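Long-range contacts in farnesyl diphosphate phosphatase YisP (Bacillus subtilis subsp. subtilis, PDB 3WE9), which hydrolyses farnesyl diphosphate to farnesol and diphosphate and is needed for biofilm formation: residues A[10-15]-A[85-90]; A[43-48]-A[135-139]; A[103-108]-A[124-128]; A[39-43]-A[90-94]. All blocks are in the same frame, centred on the assembly; numbering follows the deposited sequence.

How the interactions relate
Interactions 1, 2 and 4 form one cluster of helices on the same side of the chain's centre. Interactions 2 and 4, with centres about 7 Å apart, share A43, while interactions 1 and 4, about 9 Å apart, share A90; I139 CG1 lies 3.9 Å from F94 CG, and Y15 CE1 3.2 Å from Q42 O. Interaction 3 sits farther along the bundle on helix 118-140, its centre about 16 Å from that of interaction 2, and touches it where M135 CE meets F104 CB at 3.5 Å. A triethylene glycol, probably from the crystallisation liquor, lies about 4 Å from the L136 side chain, and one is equally near F104; such molecules often mark pockets.

Interaction 1: residues A[10-15]-A[85-90]; sequences EIKEAY and KAFDHA
Two alpha-helical segments cross almost at right angles: the N-to-C directions of 10-15 and 85-90 make a signed angle of -100°, with the axes 8.4 Å apart at closest approach. Small residues permit this. I11 and A86 bring their CA atoms to 4.9 Å, and the A86 methyl is the bump, with A14 CB 3.6 Å from A86 CB and I11 O 3.9 Å from it. The Y15 ring (chi1 -93°) closes the hollow: A86 CB sits over its face, 3.8 Å from the centroid, as a CH-pi contact, and Y15 OH comes to 3.4 Å from A90 CB. I11 (chi1 m, chi2 t) wedges between K85 and H89, placing CG1 3.9 Å from K85 O and CG2 3.9 Å from H89 CB. At the solvent-facing edge of the contact, extended K85 reaches E10 in a long salt bridge, NZ to OE1 3.7 Å. Y15 and A90 also touch helix 38-54, making this a three-helix junction within the all-alpha fold of the squalene/phytoene synthase family.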
loop_
_atom_site.group_PDB
_atom_site.type_symbol
_atom_site.label_atom_id
_atom_site.label_comp_id
_atom_site.label_asym_id
_atom_site.label_seq_id
_atom_site.Cartn_x
_atom_site.Cartn_y
_atom_site.Cartn_z
ATOM N N GLU A 10 6.970 5.339 -27.397
ATOM C CA GLU A 10 7.695 5.727 -26.199
ATOM C C GLU A 10 6.834 5.538 -24.957
ATOM O O GLU A 10 7.336 5.184 -23.889
ATOM C CB GLU A 10 8.139 7.179 -26.315
ATOM C CG GLU A 10 8.836 7.471 -27.627
ATOM C CD GLU A 10 9.516 8.813 -27.638
ATOM O OE1 GLU A 10 8.899 9.801 -27.184
ATOM O OE2 GLU A 10 10.669 8.877 -28.107
ATOM N N ILE A 11 5.533 5.777 -25.099
ATOM C CA ILE A 11 4.605 5.607 -23.987
ATOM C C ILE A 11 4.527 4.135 -23.584
ATOM O O ILE A 11 4.532 3.813 -22.398
ATOM C CB ILE A 11 3.200 6.129 -24.365
ATOM C CG1 ILE A 11 3.235 7.658 -24.410
ATOM C CG2 ILE A 11 2.150 5.626 -23.367
ATOM C CD1 ILE A 11 1.987 8.304 -24.966
ATOM N N LYS A 12 4.463 3.245 -24.571
ATOM C CA LYS A 12 4.391 1.809 -24.302
ATOM C C LYS A 12 5.669 1.329 -23.622
ATOM O O LYS A 12 5.637 0.453 -22.756
ATOM C CB LYS A 12 4.176 1.031 -25.603
ATOM C CG LYS A 12 2.782 1.182 -26.210
ATOM C CD LYS A 12 1.724 0.417 -25.410
ATOM C CE LYS A 12 0.348 0.504 -26.076
ATOM N NZ LYS A 12 0.377 0.038 -27.495
ATOM N N GLU A 13 6.798 1.896 -24.031
ATOM C CA GLU A 13 8.075 1.534 -23.434
ATOM C C GLU A 13 8.073 1.960 -21.974
ATOM O O GLU A 13 8.437 1.181 -21.093
ATOM C CB GLU A 13 9.227 2.228 -24.162
ATOM C CG GLU A 13 9.689 1.514 -25.414
ATOM C CD GLU A 13 10.853 2.217 -26.084
ATOM O OE1 GLU A 13 11.836 2.545 -25.383
ATOM O OE2 GLU A 13 10.783 2.439 -27.314
ATOM N N ALA A 14 7.659 3.202 -21.732
ATOM C CA ALA A 14 7.596 3.752 -20.386
ATOM C C ALA A 14 6.674 2.938 -19.485
ATOM O O ALA A 14 6.966 2.753 -18.305
ATOM C CB ALA A 14 7.135 5.203 -20.434
ATOM N N TYR A 15 5.557 2.462 -20.031
ATOM C CA TYR A 15 4.621 1.657 -19.245
ATOM C C TYR A 15 5.272 0.342 -18.806
ATOM O O TYR A 15 5.195 -0.042 -17.638
ATOM C CB TYR A 15 3.358 1.342 -20.053
ATOM C CG TYR A 15 2.207 2.319 -19.875
ATOM C CD1 TYR A 15 1.725 2.644 -18.604
ATOM C CD2 TYR A 15 1.544 2.855 -20.984
ATOM C CE1 TYR A 15 0.601 3.474 -18.440
ATOM C CE2 TYR A 15 0.426 3.681 -20.834
ATOM C CZ TYR A 15 -0.042 3.984 -19.559
ATOM O OH TYR A 15 -1.160 4.779 -19.404
ATOM N N LYS A 85 5.833 10.158 -19.506
ATOM C CA LYS A 85 5.073 9.939 -20.732
ATOM C C LYS A 85 3.919 8.979 -20.459
ATOM O O LYS A 85 2.781 9.236 -20.848
ATOM C CB LYS A 85 5.983 9.362 -21.820
ATOM C CG LYS A 85 7.272 10.138 -22.022
ATOM C CD LYS A 85 8.198 9.441 -23.006
ATOM C CE LYS A 85 9.608 10.013 -22.925
ATOM N NZ LYS A 85 10.553 9.345 -23.863
ATOM N N ALA A 86 4.223 7.872 -19.787
ATOM C CA ALA A 86 3.215 6.873 -19.458
ATOM C C ALA A 86 2.251 7.418 -18.413
ATOM O O ALA A 86 1.057 7.115 -18.438
ATOM C CB ALA A 86 3.884 5.608 -18.941
ATOM N N PHE A 87 2.771 8.229 -17.498
ATOM C CA PHE A 87 1.936 8.806 -16.453
ATOM C C PHE A 87 0.928 9.802 -17.021
ATOM O O PHE A 87 -0.230 9.824 -16.600
ATOM C CB PHE A 87 2.802 9.483 -15.388
ATOM C CG PHE A 87 2.020 9.988 -14.218
ATOM C CD1 PHE A 87 1.494 11.277 -14.220
ATOM C CD2 PHE A 87 1.773 9.160 -13.125
ATOM C CE1 PHE A 87 0.734 11.735 -13.152
ATOM C CE2 PHE A 87 1.013 9.609 -12.052
ATOM C CZ PHE A 87 0.492 10.903 -12.066
ATOM N N ASP A 88 1.365 10.628 -17.969
ATOM C CA ASP A 88 0.457 11.593 -18.579
ATOM C C ASP A 88 -0.606 10.845 -19.369
ATOM O O ASP A 88 -1.766 11.247 -19.402
ATOM C CB ASP A 88 1.196 12.542 -19.521
ATOM C CG ASP A 88 0.243 13.446 -20.294
ATOM O OD1 ASP A 88 -0.485 14.241 -19.655
ATOM O OD2 ASP A 88 0.212 13.357 -21.540
ATOM N N HIS A 89 -0.204 9.754 -20.015
ATOM C CA HIS A 89 -1.146 8.962 -20.791
ATOM C C HIS A 89 -2.233 8.417 -19.868
ATOM O O HIS A 89 -3.426 8.519 -20.166
ATOM C CB HIS A 89 -0.443 7.792 -21.480
ATOM C CG HIS A 89 -1.381 6.889 -22.219
ATOM N ND1 HIS A 89 -1.827 7.158 -23.497
ATOM C CD2 HIS A 89 -1.998 5.744 -21.840
ATOM C CE1 HIS A 89 -2.676 6.219 -23.871
ATOM N NE2 HIS A 89 -2.798 5.348 -22.885
ATOM N N ALA A 90 -1.811 7.824 -18.753
ATOM C CA ALA A 90 -2.747 7.258 -17.782
ATOM C C ALA A 90 -3.670 8.347 -17.248
ATOM O O ALA A 90 -4.877 8.152 -17.098
ATOM C CB ALA A 90 -1.980 6.621 -16.634
#

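Interaction 2: residues A[43-48]-A[135-139]; sequences ASWAVL and MLLPI
Segments 43-48 and 135-139, both helical, run antiparallel at 176° with axes 10.1 Å apart; the CA atoms of S44 and L136 are 6.7 Å apart, those of V47 and M135 7.1 Å. M135 begins the contact with its CB 3.7 Å from V47 CG1, its side chain (chi1 m, chi2 t) also meeting F101 and F104 of helix 98-107. L136, again m and t, reaches across: CD2 lies 3.6 Å from V47 CG1 and 4.0 Å from S44 OG, and CD1 4.3 Å from L48 CD2. The helix kinks next: P138 N has no hydrogen to give, and I139 N bonds to L136 O, three residues back, at 2.8 Å. I139 (m, t) then projects toward the partner, CD1 3.6 Å from A43 CB and 3.9 Å from V47 CG2, with CG2 3.5 Å from S44 OG. With that hydroxyl satisfied by Q40 O, the two segments of this terpene-synthase-type bundle meet by apolar van der Waals packing, S44 OG resting against methyl groups.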
loop_
_atom_site.group_PDB
_atom_site.type_symbol
_atom_site.label_atom_id
_atom_site.label_comp_id
_atom_site.label_asym_id
_atom_site.label_seq_id
_atom_site.Cartn_x
_atom_site.Cartn_y
_atom_site.Cartn_z
ATOM N N ALA A 43 -2.017 1.445 -16.415
ATOM C CA ALA A 43 -2.272 2.727 -15.767
ATOM C C ALA A 43 -1.910 2.606 -14.286
ATOM O O ALA A 43 -1.313 3.509 -13.706
ATOM C CB ALA A 43 -3.747 3.106 -15.918
ATOM N N SER A 44 -2.278 1.483 -13.678
ATOM C CA SER A 44 -1.980 1.259 -12.266
ATOM C C SER A 44 -0.471 1.203 -12.046
ATOM O O SER A 44 0.028 1.708 -11.041
ATOM C CB SER A 44 -2.621 -0.042 -11.779
ATOM O OG SER A 44 -4.034 0.073 -11.786
ATOM N N TRP A 45 0.248 0.574 -12.972
ATOM C CA TRP A 45 1.701 0.495 -12.855
ATOM C C TRP A 45 2.265 1.911 -12.808
ATOM O O TRP A 45 3.123 2.224 -11.987
ATOM C CB TRP A 45 2.323 -0.225 -14.052
ATOM C CG TRP A 45 1.987 -1.683 -14.198
ATOM C CD1 TRP A 45 1.451 -2.514 -13.256
ATOM C CD2 TRP A 45 2.204 -2.480 -15.363
ATOM N NE1 TRP A 45 1.318 -3.785 -13.767
ATOM C CE2 TRP A 45 1.776 -3.792 -15.060
ATOM C CE3 TRP A 45 2.724 -2.214 -16.637
ATOM C CZ2 TRP A 45 1.852 -4.839 -15.990
ATOM C CZ3 TRP A 45 2.798 -3.252 -17.561
ATOM C CH2 TRP A 45 2.363 -4.551 -17.230
ATOM N N ALA A 46 1.774 2.765 -13.702
ATOM C CA ALA A 46 2.230 4.149 -13.775
ATOM C C ALA A 46 2.004 4.874 -12.455
ATOM O O ALA A 46 2.898 5.558 -11.947
ATOM C CB ALA A 46 1.502 4.886 -14.917
ATOM N N VAL A 47 0.803 4.728 -11.905
ATOM C CA VAL A 47 0.461 5.376 -10.643
ATOM C C VAL A 47 1.361 4.915 -9.498
ATOM O O VAL A 47 1.907 5.739 -8.762
ATOM C CB VAL A 47 -1.016 5.118 -10.263
ATOM C CG1 VAL A 47 -1.285 5.592 -8.834
ATOM C CG2 VAL A 47 -1.932 5.845 -11.243
ATOM N N LEU A 48 1.526 3.605 -9.350
ATOM C CA LEU A 48 2.368 3.085 -8.277
ATOM C C LEU A 48 3.858 3.344 -8.518
ATOM O O LEU A 48 4.624 3.490 -7.567
ATOM C CB LEU A 48 2.113 1.590 -8.070
ATOM C CG LEU A 48 0.704 1.229 -7.578
ATOM C CD1 LEU A 48 0.675 -0.237 -7.168
ATOM C CD2 LEU A 48 0.319 2.110 -6.399
ATOM N N MET A 135 -5.799 7.832 -5.832
ATOM C CA MET A 135 -5.159 7.967 -7.142
ATOM C C MET A 135 -5.705 6.901 -8.092
ATOM O O MET A 135 -6.008 7.173 -9.252
ATOM C CB MET A 135 -3.653 7.746 -7.042
ATOM C CG MET A 135 -2.854 8.795 -6.300
ATOM S SD MET A 135 -1.144 8.232 -6.209
ATOM C CE MET A 135 -0.628 8.961 -4.616
ATOM N N LEU A 136 -5.812 5.681 -7.572
ATOM C CA LEU A 136 -6.273 4.530 -8.340
ATOM C C LEU A 136 -7.771 4.391 -8.565
ATOM O O LEU A 136 -8.186 3.659 -9.460
ATOM C CB LEU A 136 -5.778 3.246 -7.672
ATOM C CG LEU A 136 -4.263 3.040 -7.571
ATOM C CD1 LEU A 136 -3.989 1.801 -6.729
ATOM C CD2 LEU A 136 -3.651 2.894 -8.963
ATOM N N LEU A 137 -8.576 5.073 -7.757
ATOM C CA LEU A 137 -10.033 4.958 -7.860
ATOM C C LEU A 137 -10.614 5.013 -9.275
ATOM O O LEU A 137 -11.390 4.137 -9.664
ATOM C CB LEU A 137 -10.714 6.018 -6.984
ATOM C CG LEU A 137 -12.243 5.944 -6.891
ATOM C CD1 LEU A 137 -12.667 4.578 -6.372
ATOM C CD2 LEU A 137 -12.755 7.047 -5.972
ATOM N N PRO A 138 -10.254 6.041 -10.059
ATOM C CA PRO A 138 -10.784 6.151 -11.427
ATOM C C PRO A 138 -10.397 4.979 -12.328
ATOM O O PRO A 138 -11.062 4.704 -13.329
ATOM C CB PRO A 138 -10.198 7.472 -11.920
ATOM C CG PRO A 138 -10.021 8.261 -10.658
ATOM C CD PRO A 138 -9.459 7.232 -9.715
ATOM N N ILE A 139 -9.320 4.293 -11.968
ATOM C CA ILE A 139 -8.857 3.146 -12.736
ATOM C C ILE A 139 -9.641 1.893 -12.334
ATOM O O ILE A 139 -9.979 1.056 -13.172
ATOM C CB ILE A 139 -7.343 2.917 -12.500
ATOM C CG1 ILE A 139 -6.551 4.120 -13.033
ATOM C CG2 ILE A 139 -6.892 1.622 -13.170
ATOM C CD1 ILE A 139 -5.060 4.091 -12.716
#

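Interaction 3: residues A[103-108]-A[124-128]; sequences EFIAAQ and YAYRT
This is a helix-helix contact within the all-alpha squalene/phytoene synthase fold, where the C-terminal end of helix 98-107 packs against the N-terminal half of helix 118-140 across a short connection. The axes of 103-107 and 124-128 approach to 8.8 Å, and their directions make 132°. F104 and T128 are closest in backbone, CA to CA 5.0 Å, and F104 CA lies 3.6 Å from R127 O, a carbonyl buried here without a polar partner. Helix 124-128 widens into a pi-type turn at 126-128, where T128 N bonds only weakly to Y124 O and A125 O. A107 fills the centre: its CB is 3.9 Å from R127 CB and 3.7 Å from T128 CG2, while its O faces the edge of the Y124 ring, 3.4 Å from CE1. Q108 NE2 comes to 3.7 Å from T128 CG2. The F104 side chain (chi1 t) points its ring edge at T128 O and extends on to C51 and A54 of helix 38-54. In the p rotamer, T128 turns its hydroxyl back into its own helix: OG1 donates to Y124 O at 2.8 Å and also pairs with Q160 NE2, while F104 CD2 sits 3.4 Å from T128 O.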
loop_
_atom_site.group_PDB
_atom_site.type_symbol
_atom_site.label_atom_id
_atom_site.label_comp_id
_atom_site.label_asym_id
_atom_site.label_seq_id
_atom_site.Cartn_x
_atom_site.Cartn_y
_atom_site.Cartn_z
ATOM N N GLU A 103 -0.864 15.493 -2.479
ATOM C CA GLU A 103 -0.904 15.039 -1.094
ATOM C C GLU A 103 0.242 14.081 -0.801
ATOM O O GLU A 103 0.977 14.254 0.171
ATOM C CB GLU A 103 -2.237 14.344 -0.815
ATOM C CG GLU A 103 -3.302 15.237 -0.210
ATOM C CD GLU A 103 -3.204 15.300 1.303
ATOM O OE1 GLU A 103 -2.187 15.812 1.821
ATOM O OE2 GLU A 103 -4.148 14.825 1.975
ATOM N N PHE A 104 0.388 13.072 -1.653
ATOM C CA PHE A 104 1.431 12.069 -1.492
ATOM C C PHE A 104 2.820 12.704 -1.476
ATOM O O PHE A 104 3.637 12.398 -0.610
ATOM C CB PHE A 104 1.327 11.034 -2.617
ATOM C CG PHE A 104 2.188 9.820 -2.408
ATOM C CD1 PHE A 104 3.534 9.834 -2.756
ATOM C CD2 PHE A 104 1.650 8.663 -1.852
ATOM C CE1 PHE A 104 4.336 8.710 -2.556
ATOM C CE2 PHE A 104 2.442 7.532 -1.646
ATOM C CZ PHE A 104 3.785 7.555 -1.997
ATOM N N ILE A 105 3.081 13.592 -2.430
ATOM C CA ILE A 105 4.375 14.263 -2.509
ATOM C C ILE A 105 4.693 15.021 -1.223
ATOM O O ILE A 105 5.780 14.875 -0.665
ATOM C CB ILE A 105 4.429 15.259 -3.690
ATOM C CG1 ILE A 105 4.429 14.500 -5.017
ATOM C CG2 ILE A 105 5.678 16.131 -3.581
ATOM C CD1 ILE A 105 5.618 13.576 -5.184
ATOM N N ALA A 106 3.744 15.829 -0.761
ATOM C CA ALA A 106 3.931 16.608 0.454
ATOM C C ALA A 106 4.266 15.721 1.649
ATOM O O ALA A 106 5.100 16.074 2.480
ATOM C CB ALA A 106 2.670 17.431 0.741
ATOM N N ALA A 107 3.617 14.562 1.722
ATOM C CA ALA A 107 3.818 13.620 2.823
ATOM C C ALA A 107 5.200 12.969 2.863
ATOM O O ALA A 107 5.563 12.336 3.860
ATOM C CB ALA A 107 2.736 12.543 2.786
ATOM N N GLN A 108 5.968 13.107 1.787
ATOM C CA GLN A 108 7.309 12.534 1.764
ATOM C C GLN A 108 8.295 13.421 2.517
ATOM O O GLN A 108 9.355 12.954 2.920
ATOM C CB GLN A 108 7.777 12.298 0.319
ATOM C CG GLN A 108 6.971 11.221 -0.401
ATOM C CD GLN A 108 6.827 9.969 0.438
ATOM O OE1 GLN A 108 7.801 9.470 0.986
ATOM N NE2 GLN A 108 5.611 9.456 0.539
ATOM N N TYR A 124 -0.678 9.706 8.713
ATOM C CA TYR A 124 0.404 9.482 7.773
ATOM C C TYR A 124 0.056 8.407 6.742
ATOM O O TYR A 124 0.361 8.550 5.559
ATOM C CB TYR A 124 1.675 9.076 8.498
ATOM C CG TYR A 124 2.825 8.941 7.545
ATOM C CD1 TYR A 124 3.243 10.034 6.785
ATOM C CD2 TYR A 124 3.473 7.724 7.367
ATOM C CE1 TYR A 124 4.277 9.920 5.870
ATOM C CE2 TYR A 124 4.513 7.600 6.451
ATOM C CZ TYR A 124 4.908 8.701 5.710
ATOM O OH TYR A 124 5.946 8.594 4.815
ATOM N N ALA A 125 -0.560 7.321 7.198
ATOM C CA ALA A 125 -0.949 6.241 6.295
ATOM C C ALA A 125 -2.019 6.779 5.348
ATOM O O ALA A 125 -2.108 6.379 4.190
ATOM C CB ALA A 125 -1.498 5.065 7.095
ATOM N N TYR A 126 -2.830 7.695 5.862
ATOM C CA TYR A 126 -3.901 8.307 5.085
ATOM C C TYR A 126 -3.351 9.159 3.946
ATOM O O TYR A 126 -3.803 9.047 2.804
ATOM C CB TYR A 126 -4.782 9.163 6.004
ATOM C CG TYR A 126 -5.799 10.023 5.279
ATOM C CD1 TYR A 126 -6.750 9.454 4.433
ATOM C CD2 TYR A 126 -5.804 11.408 5.436
ATOM C CE1 TYR A 126 -7.684 10.242 3.759
ATOM C CE2 TYR A 126 -6.734 12.209 4.768
ATOM C CZ TYR A 126 -7.670 11.619 3.933
ATOM O OH TYR A 126 -8.595 12.399 3.281
ATOM N N ARG A 127 -2.357 9.986 4.256
ATOM C CA ARG A 127 -1.763 10.882 3.267
ATOM C C ARG A 127 -0.913 10.182 2.217
ATOM O O ARG A 127 -0.618 10.760 1.172
ATOM C CB ARG A 127 -0.910 11.949 3.963
ATOM C CG ARG A 127 -1.633 12.741 5.036
ATOM C CD ARG A 127 -0.704 13.798 5.637
ATOM N NE ARG A 127 0.542 13.213 6.137
ATOM C CZ ARG A 127 0.860 13.097 7.425
ATOM N NH1 ARG A 127 0.027 13.526 8.361
ATOM N NH2 ARG A 127 2.014 12.555 7.781
ATOM N N THR A 128 -0.502 8.947 2.495
ATOM C CA THR A 128 0.316 8.205 1.544
ATOM C C THR A 128 -0.480 7.050 0.925
ATOM O O THR A 128 -0.897 7.131 -0.235
ATOM C CB THR A 128 1.622 7.689 2.211
ATOM O OG1 THR A 128 1.311 6.982 3.423
ATOM C CG2 THR A 128 2.547 8.866 2.543
#

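Interaction 4: residues A[39-43]-A[90-94]; sequences KQRQA and AYRTF
K39, exposed, opens the helical segment 39-43, its methylenes (chi1 t, chi2 t) reaching obliquely past F94 and T93: CG is 3.6 Å from F94 CZ and CD 3.8 Å from T93 CG2. T93 keeps its hydroxyl for H89 O, one turn earlier in its own helix. Next comes Q40, whose CG sits 3.6 Å from F94 CE1, the methylenes of K39 and Q40 thus bracing the outer part of the ring. Segments 39-43 and 90-94, of helices 38-54 and 84-94 in the all-alpha squalene/phytoene synthase fold, cross at a signed -138° with axes 10.4 Å apart at closest approach, and the F94 ring (chi1 m, chi2 -81°) bridges that gap. A43 points its CB toward the partner, 3.4 Å from F94 CE2 and 4.0 Å from A90 CB, and the two alanines bring their CA atoms to 5.0 Å. I139 of helix 118-140 touches Q40, A43 and F94, while Y15 of helix 6-25 packs on A90.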
loop_
_atom_site.group_PDB
_atom_site.type_symbol
_atom_site.label_atom_id
_atom_site.label_comp_id
_atom_site.label_asym_id
_atom_site.label_seq_id
_atom_site.Cartn_x
_atom_site.Cartn_y
_atom_site.Cartn_z
ATOM N N LYS A 39 -5.286 -2.060 -20.261
ATOM C CA LYS A 39 -5.306 -0.605 -20.152
ATOM C C LYS A 39 -5.279 -0.139 -18.695
ATOM O O LYS A 39 -4.475 0.717 -18.323
ATOM C CB LYS A 39 -6.535 -0.026 -20.860
ATOM C CG LYS A 39 -6.520 1.493 -20.936
ATOM C CD LYS A 39 -7.797 2.046 -21.550
ATOM C CE LYS A 39 -7.914 1.697 -23.017
ATOM N NZ LYS A 39 -9.223 2.160 -23.570
ATOM N N GLN A 40 -6.160 -0.700 -17.871
ATOM C CA GLN A 40 -6.200 -0.337 -16.458
ATOM C C GLN A 40 -4.923 -0.791 -15.728
ATOM O O GLN A 40 -4.368 -0.059 -14.911
ATOM C CB GLN A 40 -7.432 -0.959 -15.788
ATOM C CG GLN A 40 -8.753 -0.247 -16.091
ATOM C CD GLN A 40 -9.406 -0.682 -17.395
ATOM O OE1 GLN A 40 -8.811 -1.388 -18.207
ATOM N NE2 GLN A 40 -10.645 -0.252 -17.597
ATOM N N ARG A 41 -4.469 -2.001 -16.036
ATOM C CA ARG A 41 -3.270 -2.577 -15.419
ATOM C C ARG A 41 -2.061 -1.662 -15.590
ATOM O O ARG A 41 -1.387 -1.297 -14.618
ATOM C CB ARG A 41 -2.969 -3.941 -16.056
ATOM C CG ARG A 41 -1.815 -4.721 -15.430
ATOM C CD ARG A 41 -1.494 -5.946 -16.282
ATOM N NE ARG A 41 -2.712 -6.663 -16.654
ATOM C CZ ARG A 41 -2.874 -7.328 -17.796
ATOM N NH1 ARG A 41 -1.892 -7.377 -18.687
ATOM N NH2 ARG A 41 -4.025 -7.929 -18.055
ATOM N N GLN A 42 -1.785 -1.292 -16.835
ATOM C CA GLN A 42 -0.651 -0.428 -17.123
ATOM C C GLN A 42 -0.794 0.926 -16.450
ATOM O O GLN A 42 0.185 1.486 -15.949
ATOM C CB GLN A 42 -0.480 -0.286 -18.640
ATOM C CG GLN A 42 -0.068 -1.604 -19.284
ATOM C CD GLN A 42 0.356 -1.464 -20.731
ATOM O OE1 GLN A 42 1.059 -2.322 -21.267
ATOM N NE2 GLN A 42 -0.074 -0.389 -21.373
ATOM N N ALA A 43 -2.017 1.445 -16.415
ATOM C CA ALA A 43 -2.272 2.727 -15.767
ATOM C C ALA A 43 -1.910 2.606 -14.286
ATOM O O ALA A 43 -1.313 3.509 -13.706
ATOM C CB ALA A 43 -3.747 3.106 -15.918
ATOM N N ALA A 90 -1.811 7.824 -18.753
ATOM C CA ALA A 90 -2.747 7.258 -17.782
ATOM C C ALA A 90 -3.670 8.347 -17.248
ATOM O O ALA A 90 -4.877 8.152 -17.098
ATOM C CB ALA A 90 -1.980 6.621 -16.634
ATOM N N TYR A 91 -3.082 9.503 -16.970
ATOM C CA TYR A 91 -3.814 10.643 -16.446
ATOM C C TYR A 91 -4.941 11.076 -17.383
ATOM O O TYR A 91 -6.073 11.316 -16.953
ATOM C CB TYR A 91 -2.848 11.808 -16.240
ATOM C CG TYR A 91 -3.414 12.932 -15.413
ATOM C CD1 TYR A 91 -3.339 12.902 -14.022
ATOM C CD2 TYR A 91 -4.035 14.023 -16.018
ATOM C CE1 TYR A 91 -3.863 13.933 -13.249
ATOM C CE2 TYR A 91 -4.567 15.059 -15.258
ATOM C CZ TYR A 91 -4.475 15.008 -13.874
ATOM O OH TYR A 91 -4.988 16.036 -13.116
ATOM N N ARG A 92 -4.619 11.177 -18.669
ATOM C CA ARG A 92 -5.584 11.596 -19.677
ATOM C C ARG A 92 -6.586 10.502 -20.036
ATOM O O ARG A 92 -7.736 10.781 -20.375
ATOM C CB ARG A 92 -4.845 12.046 -20.939
ATOM C CG ARG A 92 -4.074 13.350 -20.784
ATOM C CD ARG A 92 -3.157 13.569 -21.976
ATOM N NE ARG A 92 -3.769 13.030 -23.180
ATOM C CZ ARG A 92 -3.269 12.021 -23.888
ATOM N NH1 ARG A 92 -2.135 11.437 -23.524
ATOM N NH2 ARG A 92 -3.928 11.580 -24.946
ATOM N N THR A 93 -6.147 9.255 -19.954
ATOM C CA THR A 93 -7.005 8.132 -20.287
ATOM C C THR A 93 -8.086 7.860 -19.249
ATOM O O THR A 93 -9.231 7.553 -19.602
ATOM C CB THR A 93 -6.164 6.850 -20.473
ATOM O OG1 THR A 93 -5.163 7.081 -21.473
ATOM C CG2 THR A 93 -7.051 5.682 -20.891
ATOM N N PHE A 94 -7.728 7.981 -17.972
ATOM C CA PHE A 94 -8.667 7.708 -16.887
ATOM C C PHE A 94 -9.167 8.924 -16.114
ATOM O O PHE A 94 -9.850 8.779 -15.096
ATOM C CB PHE A 94 -8.040 6.693 -15.930
ATOM C CG PHE A 94 -7.895 5.328 -16.535
ATOM C CD1 PHE A 94 -8.985 4.461 -16.589
ATOM C CD2 PHE A 94 -6.688 4.935 -17.112
ATOM C CE1 PHE A 94 -8.880 3.218 -17.215
ATOM C CE2 PHE A 94 -6.568 3.692 -17.744
ATOM C CZ PHE A 94 -7.668 2.832 -17.794
#